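Local coordinates for enoyl-[acyl-carrier-protein] reductase [FMN] (Thermotoga maritima, PDB 5GVJ) that probably reduces enoyl-acyl-carrier-protein intermediates of fatty acid synthesis with NADH, using FMN as its flavin cofactor, at residues 25-34 and 196-204; 118-126 and 155-163. The protein carries 1 engineered substitution. All blocks are in the same frame, centred on the assembly; numbering follows the deposited sequence.

Contact 1: residues 25-34 and 196-204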
loop_
_atom_site.group_PDB
_atom_site.type_symbol
_atom_site.label_atom_id
_atom_site.label_comp_id
_atom_site.label_asym_id
_atom_site.label_seq_id
_atom_site.Cartn_x
_atom_site.Cartn_y
_atom_site.Cartn_z
ATOM N N ALA A 25 -13.161 -14.642 14.736
ATOM C CA ALA A 25 -12.258 -13.803 15.525
ATOM C C ALA A 25 -12.950 -12.564 16.077
ATOM O O ALA A 25 -12.531 -12.036 17.115
ATOM C CB ALA A 25 -11.051 -13.372 14.679
ATOM N N GLY A 26 -13.979 -12.068 15.382
ATOM C CA GLY A 26 -14.743 -10.927 15.855
ATOM C C GLY A 26 -15.762 -11.304 16.914
ATOM O O GLY A 26 -16.970 -11.188 16.687
ATOM N N THR A 27 -15.285 -11.755 18.072
ATOM C CA THR A 27 -16.142 -12.181 19.168
ATOM C C THR A 27 -16.633 -10.986 19.974
ATOM O O THR A 27 -15.993 -9.934 19.994
ATOM C CB THR A 27 -15.381 -13.125 20.106
ATOM O OG1 THR A 27 -14.261 -12.431 20.669
ATOM C CG2 THR A 27 -14.899 -14.373 19.377
ATOM N N PRO A 28 -17.759 -11.133 20.685
ATOM C CA PRO A 28 -18.176 -10.066 21.612
ATOM C C PRO A 28 -17.122 -9.723 22.645
ATOM O O PRO A 28 -17.039 -8.566 23.072
ATOM C CB PRO A 28 -19.437 -10.641 22.277
ATOM C CG PRO A 28 -19.939 -11.655 21.318
ATOM C CD PRO A 28 -18.753 -12.213 20.583
ATOM N N THR A 29 -16.302 -10.691 23.061
ATOM C CA THR A 29 -15.288 -10.396 24.065
ATOM C C THR A 29 -14.232 -9.435 23.527
ATOM O O THR A 29 -13.824 -8.499 24.227
ATOM C CB THR A 29 -14.616 -11.683 24.556
ATOM O OG1 THR A 29 -15.589 -12.530 25.183
ATOM C CG2 THR A 29 -13.630 -11.330 25.606
ATOM N N LEU A 30 -13.759 -9.661 22.301
ATOM C CA LEU A 30 -12.786 -8.733 21.719
ATOM C C LEU A 30 -13.451 -7.414 21.349
ATOM O O LEU A 30 -12.889 -6.338 21.588
ATOM C CB LEU A 30 -12.118 -9.359 20.493
ATOM C CG LEU A 30 -11.098 -8.517 19.710
ATOM C CD1 LEU A 30 -10.056 -7.838 20.626
ATOM C CD2 LEU A 30 -10.394 -9.398 18.701
ATOM N N ALA A 31 -14.658 -7.479 20.780
ATOM C CA ALA A 31 -15.366 -6.260 20.400
ATOM C C ALA A 31 -15.672 -5.391 21.615
ATOM O O ALA A 31 -15.507 -4.168 21.575
ATOM C CB ALA A 31 -16.648 -6.623 19.651
ATOM N N ALA A 32 -16.110 -6.004 22.714
ATOM C CA ALA A 32 -16.407 -5.216 23.906
ATOM C C ALA A 32 -15.158 -4.521 24.426
ATOM O O ALA A 32 -15.221 -3.383 24.905
ATOM C CB ALA A 32 -17.030 -6.110 24.980
ATOM N N ALA A 33 -14.007 -5.189 24.332
ATOM C CA ALA A 33 -12.759 -4.600 24.806
ATOM C C ALA A 33 -12.352 -3.397 23.957
ATOM O O ALA A 33 -11.940 -2.358 24.494
ATOM C CB ALA A 33 -11.651 -5.661 24.807
ATOM N N VAL A 34 -12.468 -3.516 22.632
ATOM C CA VAL A 34 -12.115 -2.400 21.757
ATOM C C VAL A 34 -13.068 -1.220 21.971
ATOM O O VAL A 34 -12.636 -0.067 22.075
ATOM C CB VAL A 34 -12.095 -2.865 20.288
ATOM C CG1 VAL A 34 -11.802 -1.684 19.366
ATOM C CG2 VAL A 34 -11.017 -3.932 20.083
ATOM N N PHE A 196 -5.577 -6.170 16.173
ATOM C CA PHE A 196 -6.413 -6.457 17.338
ATOM C C PHE A 196 -6.664 -7.950 17.548
ATOM O O PHE A 196 -6.961 -8.354 18.679
ATOM C CB PHE A 196 -7.741 -5.693 17.247
ATOM C CG PHE A 196 -7.604 -4.227 17.574
ATOM C CD1 PHE A 196 -7.344 -3.816 18.872
ATOM C CD2 PHE A 196 -7.696 -3.261 16.575
ATOM C CE1 PHE A 196 -7.206 -2.467 19.186
ATOM C CE2 PHE A 196 -7.545 -1.900 16.870
ATOM C CZ PHE A 196 -7.301 -1.502 18.171
ATOM N N VAL A 197 -6.590 -8.775 16.500
ATOM C CA VAL A 197 -6.549 -10.224 16.713
ATOM C C VAL A 197 -5.344 -10.592 17.567
ATOM O O VAL A 197 -5.412 -11.491 18.422
ATOM C CB VAL A 197 -6.524 -10.974 15.370
ATOM C CG1 VAL A 197 -6.142 -12.437 15.586
ATOM C CG2 VAL A 197 -7.872 -10.863 14.667
ATOM N N ALA A 198 -4.219 -9.909 17.348
ATOM C CA ALA A 198 -3.002 -10.119 18.135
ATOM C C ALA A 198 -3.029 -9.301 19.433
ATOM O O ALA A 198 -2.129 -8.517 19.730
ATOM C CB ALA A 198 -1.774 -9.776 17.304
ATOM N N SER A 199 -4.066 -9.524 20.239
ATOM C CA SER A 199 -4.195 -8.794 21.493
ATOM C C SER A 199 -4.510 -9.751 22.635
ATOM O O SER A 199 -4.977 -10.875 22.424
ATOM C CB SER A 199 -5.287 -7.728 21.418
ATOM O OG SER A 199 -6.564 -8.346 21.407
ATOM N N VAL A 200 -4.273 -9.275 23.861
ATOM C CA VAL A 200 -4.526 -10.119 25.033
ATOM C C VAL A 200 -6.003 -10.488 25.112
ATOM O O VAL A 200 -6.358 -11.632 25.424
ATOM C CB VAL A 200 -4.046 -9.422 26.324
ATOM C CG1 VAL A 200 -4.391 -10.270 27.561
ATOM C CG2 VAL A 200 -2.555 -9.178 26.284
ATOM N N GLU A 201 -6.885 -9.538 24.786
ATOM C CA GLU A 201 -8.322 -9.750 24.901
ATOM C C GLU A 201 -8.912 -10.476 23.703
ATOM O O GLU A 201 -10.107 -10.802 23.721
ATOM C CB GLU A 201 -9.034 -8.406 25.099
ATOM C CG GLU A 201 -8.726 -7.717 26.444
ATOM C CD GLU A 201 -7.378 -6.998 26.472
ATOM O OE1 GLU A 201 -6.716 -6.906 25.407
ATOM O OE2 GLU A 201 -6.978 -6.519 27.562
ATOM N N SER A 202 -8.125 -10.717 22.659
ATOM C CA SER A 202 -8.601 -11.536 21.554
ATOM C C SER A 202 -8.698 -12.987 21.991
ATOM O O SER A 202 -7.837 -13.477 22.722
ATOM C CB SER A 202 -7.663 -11.409 20.352
ATOM O OG SER A 202 -7.796 -12.516 19.474
ATOM N N ASP A 203 -9.759 -13.672 21.561
ATOM C CA ASP A 203 -9.991 -15.058 21.948
ATOM C C ASP A 203 -9.634 -16.053 20.848
ATOM O O ASP A 203 -10.034 -17.218 20.921
ATOM C CB ASP A 203 -11.438 -15.259 22.405
ATOM C CG ASP A 203 -11.638 -14.887 23.865
ATOM O OD1 ASP A 203 -10.630 -14.697 24.571
ATOM O OD2 ASP A 203 -12.800 -14.810 24.319
ATOM N N VAL A 204 -8.853 -15.637 19.851
ATOM C CA VAL A 204 -8.326 -16.606 18.905
ATOM C C VAL A 204 -7.338 -17.519 19.629
ATOM O O VAL A 204 -6.751 -17.152 20.653
ATOM C CB VAL A 204 -7.678 -15.896 17.699
ATOM C CG1 VAL A 204 -8.621 -14.842 17.146
ATOM C CG2 VAL A 204 -6.365 -15.246 18.089
HETATM O O HOH W 1 -11.617 -13.042 19.700
#

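Contact 2: residues 118-126 and 155-163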
loop_
_atom_site.group_PDB
_atom_site.type_symbol
_atom_site.label_atom_id
_atom_site.label_comp_id
_atom_site.label_asym_id
_atom_site.label_seq_id
_atom_site.Cartn_x
_atom_site.Cartn_y
_atom_site.Cartn_z
ATOM N N VAL A 118 -17.679 -2.143 3.146
ATOM C CA VAL A 118 -16.268 -2.332 2.804
ATOM C C VAL A 118 -16.171 -2.440 1.288
ATOM O O VAL A 118 -16.940 -3.176 0.662
ATOM C CB VAL A 118 -15.688 -3.581 3.497
ATOM C CG1 VAL A 118 -14.210 -3.754 3.175
ATOM C CG2 VAL A 118 -15.884 -3.508 5.019
ATOM N N VAL A 119 -15.261 -1.677 0.684
ATOM C CA VAL A 119 -15.132 -1.644 -0.768
ATOM C C VAL A 119 -13.675 -1.875 -1.140
ATOM O O VAL A 119 -12.760 -1.551 -0.380
ATOM C CB VAL A 119 -15.637 -0.317 -1.378
ATOM C CG1 VAL A 119 -17.090 -0.052 -0.972
ATOM C CG2 VAL A 119 -14.749 0.838 -0.956
ATOM N N ALA A 120 -13.466 -2.477 -2.308
ATOM C CA ALA A 120 -12.130 -2.643 -2.862
ATOM C C ALA A 120 -12.002 -1.904 -4.182
ATOM O O ALA A 120 -11.026 -2.105 -4.921
ATOM C CB ALA A 120 -11.799 -4.131 -3.024
ATOM N N SER A 121 -12.960 -1.039 -4.495
ATOM C CA SER A 121 -12.915 -0.335 -5.758
ATOM C C SER A 121 -13.428 1.080 -5.574
ATOM O O SER A 121 -14.178 1.392 -4.648
ATOM C CB SER A 121 -13.735 -1.049 -6.837
ATOM O OG SER A 121 -15.113 -1.027 -6.504
ATOM N N ASP A 122 -13.003 1.924 -6.503
ATOM C CA ASP A 122 -13.470 3.294 -6.584
ATOM C C ASP A 122 -14.929 3.354 -7.029
ATOM O O ASP A 122 -15.715 4.163 -6.519
ATOM C CB ASP A 122 -12.565 4.033 -7.566
ATOM C CG ASP A 122 -12.916 5.465 -7.694
ATOM O OD1 ASP A 122 -13.154 6.107 -6.651
ATOM O OD2 ASP A 122 -12.946 5.960 -8.841
ATOM N N SER A 123 -15.305 2.507 -7.986
ATOM C CA SER A 123 -16.668 2.528 -8.504
ATOM C C SER A 123 -17.666 2.094 -7.435
ATOM O O SER A 123 -18.714 2.724 -7.261
ATOM C CB SER A 123 -16.774 1.630 -9.735
ATOM O OG SER A 123 -16.401 0.302 -9.405
ATOM N N LEU A 124 -17.358 1.018 -6.704
ATOM C CA LEU A 124 -18.278 0.586 -5.654
ATOM C C LEU A 124 -18.437 1.664 -4.594
ATOM O O LEU A 124 -19.554 1.926 -4.130
ATOM C CB LEU A 124 -17.815 -0.730 -5.021
ATOM C CG LEU A 124 -18.743 -1.274 -3.929
ATOM C CD1 LEU A 124 -20.163 -1.467 -4.456
ATOM C CD2 LEU A 124 -18.229 -2.579 -3.316
ATOM N N ALA A 125 -17.335 2.315 -4.210
ATOM C CA ALA A 125 -17.426 3.398 -3.235
ATOM C C ALA A 125 -18.413 4.464 -3.688
ATOM O O ALA A 125 -19.287 4.884 -2.921
ATOM C CB ALA A 125 -16.047 4.014 -2.987
ATOM N N ARG A 126 -18.292 4.926 -4.933
ATOM C CA ARG A 126 -19.225 5.949 -5.395
ATOM C C ARG A 126 -20.658 5.429 -5.422
ATOM O O ARG A 126 -21.595 6.167 -5.108
ATOM C CB ARG A 126 -18.828 6.471 -6.772
ATOM C CG ARG A 126 -17.466 7.089 -6.840
ATOM C CD ARG A 126 -17.355 7.822 -8.153
ATOM N NE ARG A 126 -17.091 6.867 -9.217
ATOM C CZ ARG A 126 -15.879 6.539 -9.644
ATOM N NH1 ARG A 126 -14.812 7.133 -9.125
ATOM N NH2 ARG A 126 -15.742 5.639 -10.615
ATOM N N LEU A 155 -5.612 2.696 -3.131
ATOM C CA LEU A 155 -7.067 2.666 -3.008
ATOM C C LEU A 155 -7.587 3.792 -2.123
ATOM O O LEU A 155 -8.553 4.477 -2.475
ATOM C CB LEU A 155 -7.504 1.316 -2.455
ATOM C CG LEU A 155 -9.012 1.141 -2.309
ATOM C CD1 LEU A 155 -9.668 1.010 -3.678
ATOM C CD2 LEU A 155 -9.273 -0.095 -1.447
ATOM N N VAL A 156 -6.984 3.981 -0.950
ATOM C CA VAL A 156 -7.456 5.030 -0.053
ATOM C C VAL A 156 -7.372 6.393 -0.729
ATOM O O VAL A 156 -8.268 7.228 -0.580
ATOM C CB VAL A 156 -6.666 5.009 1.269
ATOM C CG1 VAL A 156 -7.053 6.198 2.149
ATOM C CG2 VAL A 156 -6.911 3.705 1.998
ATOM N N ASN A 157 -6.290 6.638 -1.476
ATOM C CA ASN A 157 -6.120 7.911 -2.169
ATOM C C ASN A 157 -7.243 8.129 -3.172
ATOM O O ASN A 157 -7.907 9.170 -3.158
ATOM C CB ASN A 157 -4.749 7.927 -2.853
ATOM C CG ASN A 157 -4.401 9.277 -3.480
ATOM O OD1 ASN A 157 -5.241 10.172 -3.587
ATOM N ND2 ASN A 157 -3.136 9.426 -3.888
ATOM N N LYS A 158 -7.485 7.144 -4.042
ATOM C CA LYS A 158 -8.479 7.340 -5.097
ATOM C C LYS A 158 -9.883 7.414 -4.515
ATOM O O LYS A 158 -10.683 8.269 -4.911
ATOM C CB LYS A 158 -8.390 6.211 -6.126
ATOM C CG LYS A 158 -9.438 6.286 -7.235
ATOM C CD LYS A 158 -9.289 7.577 -8.047
ATOM C CE LYS A 158 -10.116 7.531 -9.329
ATOM N NZ LYS A 158 -10.321 8.892 -9.910
ATOM N N VAL A 159 -10.195 6.537 -3.564
ATOM C CA VAL A 159 -11.539 6.511 -2.987
ATOM C C VAL A 159 -11.839 7.824 -2.276
ATOM O O VAL A 159 -12.901 8.422 -2.473
ATOM C CB VAL A 159 -11.698 5.301 -2.050
ATOM C CG1 VAL A 159 -12.972 5.417 -1.207
ATOM C CG2 VAL A 159 -11.736 4.014 -2.858
ATOM N N SER A 160 -10.907 8.304 -1.441
ATOM C CA SER A 160 -11.180 9.541 -0.716
ATOM C C SER A 160 -11.389 10.716 -1.667
ATOM O O SER A 160 -12.190 11.612 -1.383
ATOM C CB SER A 160 -10.062 9.842 0.283
ATOM O OG SER A 160 -8.805 9.974 -0.355
ATOM N N ARG A 161 -10.691 10.730 -2.797
ATOM C CA ARG A 161 -10.916 11.795 -3.769
ATOM C C ARG A 161 -12.266 11.673 -4.464
ATOM O O ARG A 161 -12.782 12.682 -4.962
ATOM C CB ARG A 161 -9.796 11.798 -4.803
ATOM C CG ARG A 161 -8.459 12.198 -4.226
ATOM C CD ARG A 161 -7.423 12.289 -5.321
ATOM N NE ARG A 161 -6.078 12.461 -4.780
ATOM C CZ ARG A 161 -5.474 13.637 -4.636
ATOM N NH1 ARG A 161 -6.096 14.757 -4.988
ATOM N NH2 ARG A 161 -4.242 13.688 -4.154
ATOM N N SER A 162 -12.853 10.474 -4.501
ATOM C CA SER A 162 -14.075 10.243 -5.266
ATOM C C SER A 162 -15.359 10.483 -4.486
ATOM O O SER A 162 -16.403 10.673 -5.115
ATOM C CB SER A 162 -14.125 8.810 -5.790
ATOM O OG SER A 162 -13.075 8.540 -6.688
ATOM N N VAL A 163 -15.333 10.434 -3.150
ATOM C CA VAL A 163 -16.553 10.578 -2.360
ATOM C C VAL A 163 -16.405 11.753 -1.401
ATOM O O VAL A 163 -15.298 12.208 -1.095
ATOM C CB VAL A 163 -16.896 9.292 -1.580
ATOM C CG1 VAL A 163 -17.135 8.143 -2.548
ATOM C CG2 VAL A 163 -15.768 8.945 -0.595
#

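Contact 1: residues 25-34 and 196-204
L30, in the first turn of a helix, lies against S202 of the loop that follows helix 193-197, their CA atoms 5.0 Å apart, and A25 faces V204 nearer the start of the segment. The leucine side chain has the largest share of the contact. With CG anti to its backbone N (chi1 178°), its two methyls reach over the loop. CD1 meets S199 OG at 3.6 Å, and CD2 touches both F196 O and S202 CB. Both serine hydroxyls donate to carbonyls at the end of helix 193-197. S199 OG donates to F196 O over 2.8 Å, and S202 OG donates to V197 O in the carbonyl plane, on a lone pair.

Other pairs pack around L30. A33 CB rests on E201 CB, V34 CG2 approaches CD1 of the F196 ring, and A25 CB touches V204 CG1. T29 CB lies 3.6 Å from D203 OD2, the two side chains crossing at about a right angle. E201 OE1 is hydrogen-bonded to V290 N, outside the two segments. A water joins the two segments: it donates to A25 O, accepts from D203 N over 2.7 Å, and bonds T27 OG1. That threonine oxygen also caps the helix, accepting from L30 N. The arrangement fits a TIM barrel closing on itself, with helix 28-36 packed beside the loop after the FMN-binding residues G193 and T194.

Contact 2: residues 118-126 and 155-163
D122 and S162 make the polar link between the two helices. S162 OG donates to D122 OD1; the modelled 2.4 Å is very short, and the exact length is doubtful. The aspartate has CG anti to its backbone N (chi1 -178°), and this carries the carboxylate across to the neighbouring helix. K158, one turn before S162, crosses D122 obliquely. Its CG packs 3.6 Å from D122 CG, and a bend at chi2 (61°) brings the far end of the chain back by the carboxylate. The ammonium then stands near the acid without forming a salt bridge. R126, a turn after D122, has its guanidinium over its own helix, with D122 O over one face, but the position of that group is doubtful. Replacing D122 with alanine is likely to leave the S162 hydroxyl without this acceptor and K158 without the nearby negative charge.

The axes of 122-126 and 155-162 cross at -33°, 9.3 Å apart at their closest, and run the same way. The helices are neighbours on the outside of the barrel, each next to a parallel strand: 114-119 leads into 122-130, and 152-162 leads into 167-170.

Beside the polar group the valines and leucine pack on backbone and on A125. V159 CG1 meets A125 CB at 3.8 Å, while CG2 faces S121 O. V163 CG1 lies against A125 O. At the other end L155 spreads its methyls against the turn after the strand: CD1 meets A120 O at 3.6 Å and CD2 meets V119 O. S121 caps helix 122-130, its OG accepting from L124 N. R161 turns to the second subunit, where it pairs with E300 and D175 of that chain.

From the N terminus the chain first lays down 25-34, leading into helix 28-36. It then runs through the strands and helices of the barrel before reaching 118-126. Contact 2 closes a short loop here, returning at 155-163 after strand 136-139 and the FMN residues E139 and G144. The chain goes on through strands 167-170 and 189-191 to 196-204, where contact 1 closes the long loop back to helix 28-36. Contact 2 is therefore nested inside contact 1. The two lie on opposite sides of the chain's centre, their centres about 28 Å apart, and do not touch. Contact 1 joins the last barrel strand's exit to the barrel's start; contact 2 joins successive helices midway round.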